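Local structure of La-related protein 7 homolog (Schizosaccharomyces pombe, 6U7V) at residues A53-Y58 with R71-L76. The protein binds telomerase RNA ter1 and promotes its assembly with the catalytic subunit trt1 into the telomerase holoenzyme. Residues are numbered along the deposited sequence; the frame is centred on the assembly and turned at random. Where two conformers were deposited one is given.
Sequences ACEPMY and RWKTPL
P56 lays its CB over one face of the W72 indole, 4.0 Å from the centroid of the six-membered ring and displaced toward its rim, a CH-pi contact. C54 meets the same ring at its edge: SG, swung anti to the backbone N (chi1 -176°), comes within 3.6 Å of W72 CZ3 in a sulfur-aromatic approach. On the other side of the backbone, the selenium of selenomethionine M57 rests over the centre of the R71 guanidinium, SE 3.9 Å from CZ. A single hydrogen bond from R71 NH1, nearly in the plane of the guanidinium, to the carbonyl O of W72 at 2.9 Å helps fix the turn of that group. E55 and K73 run alongside each other, E55 CB 3.9 Å from K73 CB.

Backbone bonds set this register. Y58 and R71 form an antiparallel hydrogen-bonded pair, Y58 N donating to R71 O at 3.1 Å and R71 N returning a bond to Y58 O, and M57 shares R71 as partner with Y58, making a classic beta bulge. Pair and bulge lie where edge strand 58-60 of the four-stranded RRM-type sheet of this xRRM domain begins, beside the end of strand 67-71. Just before the bulge in the chain, P56 is the centre of an inverse gamma turn, and K73 N donates a bent hydrogen bond to E55 O (3.0 Å, N-H...O 144°).

Farther out, the indole is oriented by NE1 bonding to T23 OG1 of strand 22-26 and packs against A78 and C81 of helix 75-87, which T74 N-caps. Helix 34-48 receives C54 at S42 and F45, while Y124 and W125 of helix 118-128 touch R71.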
ATOM      1  N   ALA A  53      -9.143   2.568  12.250  1.00 24.40           N
ATOM      2  CA  ALA A  53      -7.834   3.231  12.154  1.00 23.80           C
ATOM      3  C   ALA A  53      -7.042   2.558  11.031  1.00 20.68           C
ATOM      4  O   ALA A  53      -7.219   1.386  10.708  1.00 19.71           O
ATOM      5  CB  ALA A  53      -7.140   3.131  13.479  1.00 24.55           C
ATOM      6  N   CYS A  54      -6.126   3.281  10.447  1.00 17.64           N
ATOM      7  CA  CYS A  54      -5.189   2.714   9.463  1.00 16.31           C
ATOM      8  C   CYS A  54      -4.137   1.920  10.214  1.00 15.48           C
ATOM      9  O   CYS A  54      -3.405   2.482  10.945  1.00 17.46           O
ATOM     10  CB  CYS A  54      -4.548   3.825   8.665  1.00 16.77           C
ATOM     11  SG  CYS A  54      -3.470   3.240   7.351  1.00 16.63           S
ATOM     12  N   GLU A  55      -4.083   0.611  10.001  0.50 16.74           N
ATOM     13  CA  GLU A  55      -3.136  -0.258  10.766  0.50 16.76           C
ATOM     14  C   GLU A  55      -2.366  -1.132   9.796  0.50 16.03           C
ATOM     15  O   GLU A  55      -2.637  -2.331   9.691  0.50 16.68           O
ATOM     16  CB  GLU A  55      -3.884  -1.002  11.885  0.50 18.18           C
ATOM     17  CG  GLU A  55      -4.462  -0.002  12.890  0.50 20.51           C
ATOM     18  CD  GLU A  55      -5.005  -0.462  14.235  0.50 22.94           C
ATOM     19  OE1 GLU A  55      -6.155  -0.967  14.265  0.50 28.87           O
ATOM     20  OE2 GLU A  55      -4.316  -0.263  15.250  0.50 28.33           O
ATOM     21  N   PRO A  56      -1.361  -0.547   9.090  1.00 14.56           N
ATOM     22  CA  PRO A  56      -0.482  -1.273   8.206  1.00 15.30           C
ATOM     23  C   PRO A  56       0.641  -1.838   9.060  1.00 16.30           C
ATOM     24  O   PRO A  56       1.679  -1.190   9.223  1.00 19.17           O
ATOM     25  CB  PRO A  56       0.069  -0.219   7.255  1.00 15.48           C
ATOM     26  CG  PRO A  56       0.024   1.058   8.047  1.00 17.13           C
ATOM     27  CD  PRO A  56      -1.053   0.894   9.111  1.00 13.88           C
HETATM   28  N   MSE A  57       0.462  -3.026   9.590  1.00 13.18           N
HETATM   29  CA  MSE A  57       1.322  -3.505  10.643  1.00 14.24           C
HETATM   30  C   MSE A  57       2.754  -3.640  10.135  1.00 13.25           C
HETATM   31  O   MSE A  57       3.688  -3.273  10.861  1.00 15.41           O
HETATM   32  CB  MSE A  57       0.803  -4.864  11.082  1.00 15.47           C
HETATM   33  CG  MSE A  57       1.639  -5.420  12.249  1.00 14.60           C
HETATM   34 SE   MSE A  57       1.157  -7.176  12.774  1.00 19.48          SE
HETATM   35  CE  MSE A  57      -0.399  -6.735  13.293  1.00 16.11           C
ATOM     36  N   TYR A  58       2.939  -4.180   8.925  1.00 11.06           N
ATOM     37  CA  TYR A  58       4.261  -4.257   8.364  1.00 11.22           C
ATOM     38  C   TYR A  58       4.269  -3.662   6.967  1.00 11.42           C
ATOM     39  O   TYR A  58       3.334  -3.910   6.200  1.00 11.99           O
ATOM     40  CB  TYR A  58       4.856  -5.681   8.394  1.00 11.75           C
ATOM     41  CG  TYR A  58       4.944  -6.220   9.799  1.00 13.41           C
ATOM     42  CD1 TYR A  58       5.727  -5.586  10.745  1.00 13.85           C
ATOM     43  CD2 TYR A  58       4.172  -7.300  10.186  1.00 11.49           C
ATOM     44  CE1 TYR A  58       5.824  -6.057  12.050  1.00 12.70           C
ATOM     45  CE2 TYR A  58       4.249  -7.769  11.482  1.00 11.61           C
ATOM     46  CZ  TYR A  58       5.060  -7.151  12.398  1.00 11.83           C
ATOM     47  OH  TYR A  58       5.226  -7.567  13.694  1.00 11.58           O
ATOM     48  N   ARG A  71       1.414  -5.625   4.958  1.00 10.42           N
ATOM     49  CA  ARG A  71       0.721  -6.661   5.746  1.00 10.58           C
ATOM     50  C   ARG A  71      -0.162  -5.908   6.699  1.00  9.88           C
ATOM     51  O   ARG A  71       0.323  -5.278   7.673  1.00 10.36           O
ATOM     52  CB  ARG A  71       1.750  -7.545   6.433  1.00 10.27           C
ATOM     53  CG  ARG A  71       1.207  -8.757   7.197  1.00 10.49           C
ATOM     54  CD  ARG A  71       0.540  -8.417   8.502  1.00 11.05           C
ATOM     55  NE  ARG A  71       0.527  -9.565   9.428  1.00 10.97           N
ATOM     56  CZ  ARG A  71      -0.377  -9.761  10.354  1.00 11.84           C
ATOM     57  NH1 ARG A  71      -1.508  -9.093  10.453  1.00 12.47           N
ATOM     58  NH2 ARG A  71      -0.159 -10.786  11.184  1.00 12.64           N
ATOM     59  N   TRP A  72      -1.465  -5.917   6.455  1.00 10.78           N
ATOM     60  CA  TRP A  72      -2.436  -5.156   7.249  1.00 11.04           C
ATOM     61  C   TRP A  72      -2.769  -5.926   8.531  1.00 10.50           C
ATOM     62  O   TRP A  72      -2.598  -7.177   8.547  1.00 11.90           O
ATOM     63  CB  TRP A  72      -3.702  -4.860   6.411  1.00 11.06           C
ATOM     64  CG  TRP A  72      -3.424  -3.882   5.308  1.00 10.16           C
ATOM     65  CD1 TRP A  72      -3.079  -4.158   4.018  1.00 10.41           C
ATOM     66  CD2 TRP A  72      -3.423  -2.470   5.456  1.00  9.97           C
ATOM     67  NE1 TRP A  72      -2.860  -2.971   3.330  1.00 11.08           N
ATOM     68  CE2 TRP A  72      -3.048  -1.951   4.201  1.00 11.06           C
ATOM     69  CE3 TRP A  72      -3.651  -1.617   6.516  1.00 10.75           C
ATOM     70  CZ2 TRP A  72      -2.955  -0.560   4.006  1.00 10.71           C
ATOM     71  CZ3 TRP A  72      -3.549  -0.255   6.315  1.00 11.49           C
ATOM     72  CH2 TRP A  72      -3.211   0.273   5.048  1.00 11.89           C
ATOM     73  N   LYS A  73      -3.296  -5.258   9.530  1.00 12.26           N
ATOM     74  CA  LYS A  73      -3.635  -5.938  10.803  1.00 12.90           C
ATOM     75  C   LYS A  73      -4.726  -6.951  10.523  1.00 14.08           C
ATOM     76  O   LYS A  73      -4.688  -8.072  11.128  1.00 15.15           O
ATOM     77  CB  LYS A  73      -4.050  -4.902  11.828  1.00 15.00           C
ATOM     78  CG  LYS A  73      -4.296  -5.526  13.187  1.00 17.06           C
ATOM     79  CD  LYS A  73      -4.369  -4.494  14.256  1.00 20.42           C
ATOM     80  CE  LYS A  73      -4.479  -5.100  15.646  1.00 23.59           C
ATOM     81  NZ  LYS A  73      -4.549  -4.059  16.698  1.00 30.60           N
ATOM     82  N   THR A  74      -5.724  -6.609   9.710  1.00 12.84           N
ATOM     83  CA  THR A  74      -6.922  -7.428   9.471  1.00 13.58           C
ATOM     84  C   THR A  74      -7.267  -7.390   8.002  1.00 14.45           C
ATOM     85  O   THR A  74      -6.946  -6.425   7.275  1.00 13.78           O
ATOM     86  CB  THR A  74      -8.151  -7.054  10.322  1.00 15.46           C
ATOM     87  OG1 THR A  74      -8.686  -5.839   9.756  1.00 16.67           O
ATOM     88  CG2 THR A  74      -7.884  -6.877  11.789  1.00 16.26           C
ATOM     89  N   PRO A  75      -8.051  -8.352   7.510  1.00 14.36           N
ATOM     90  CA  PRO A  75      -8.539  -8.320   6.137  1.00 14.55           C
ATOM     91  C   PRO A  75      -9.384  -7.068   5.853  1.00 14.14           C
ATOM     92  O   PRO A  75      -9.296  -6.542   4.721  1.00 13.80           O
ATOM     93  CB  PRO A  75      -9.378  -9.583   6.029  1.00 16.58           C
ATOM     94  CG  PRO A  75      -8.652 -10.526   6.995  1.00 16.32           C
ATOM     95  CD  PRO A  75      -8.295  -9.683   8.172  1.00 15.36           C
ATOM     96  N   LEU A  76     -10.153  -6.573   6.799  1.00 14.57           N
ATOM     97  CA  LEU A  76     -11.014  -5.397   6.532  1.00 14.93           C
ATOM     98  C   LEU A  76     -10.089  -4.190   6.286  1.00 14.34           C
ATOM     99  O   LEU A  76     -10.415  -3.308   5.455  1.00 15.43           O
ATOM    100  CB  LEU A  76     -11.861  -5.107   7.770  1.00 17.75           C
ATOM    101  CG  LEU A  76     -12.731  -3.863   7.709  1.00 20.61           C
ATOM    102  CD1 LEU A  76     -13.617  -3.886   6.476  1.00 21.29           C
ATOM    103  CD2 LEU A  76     -13.530  -3.730   8.999  1.00 23.20           C
TER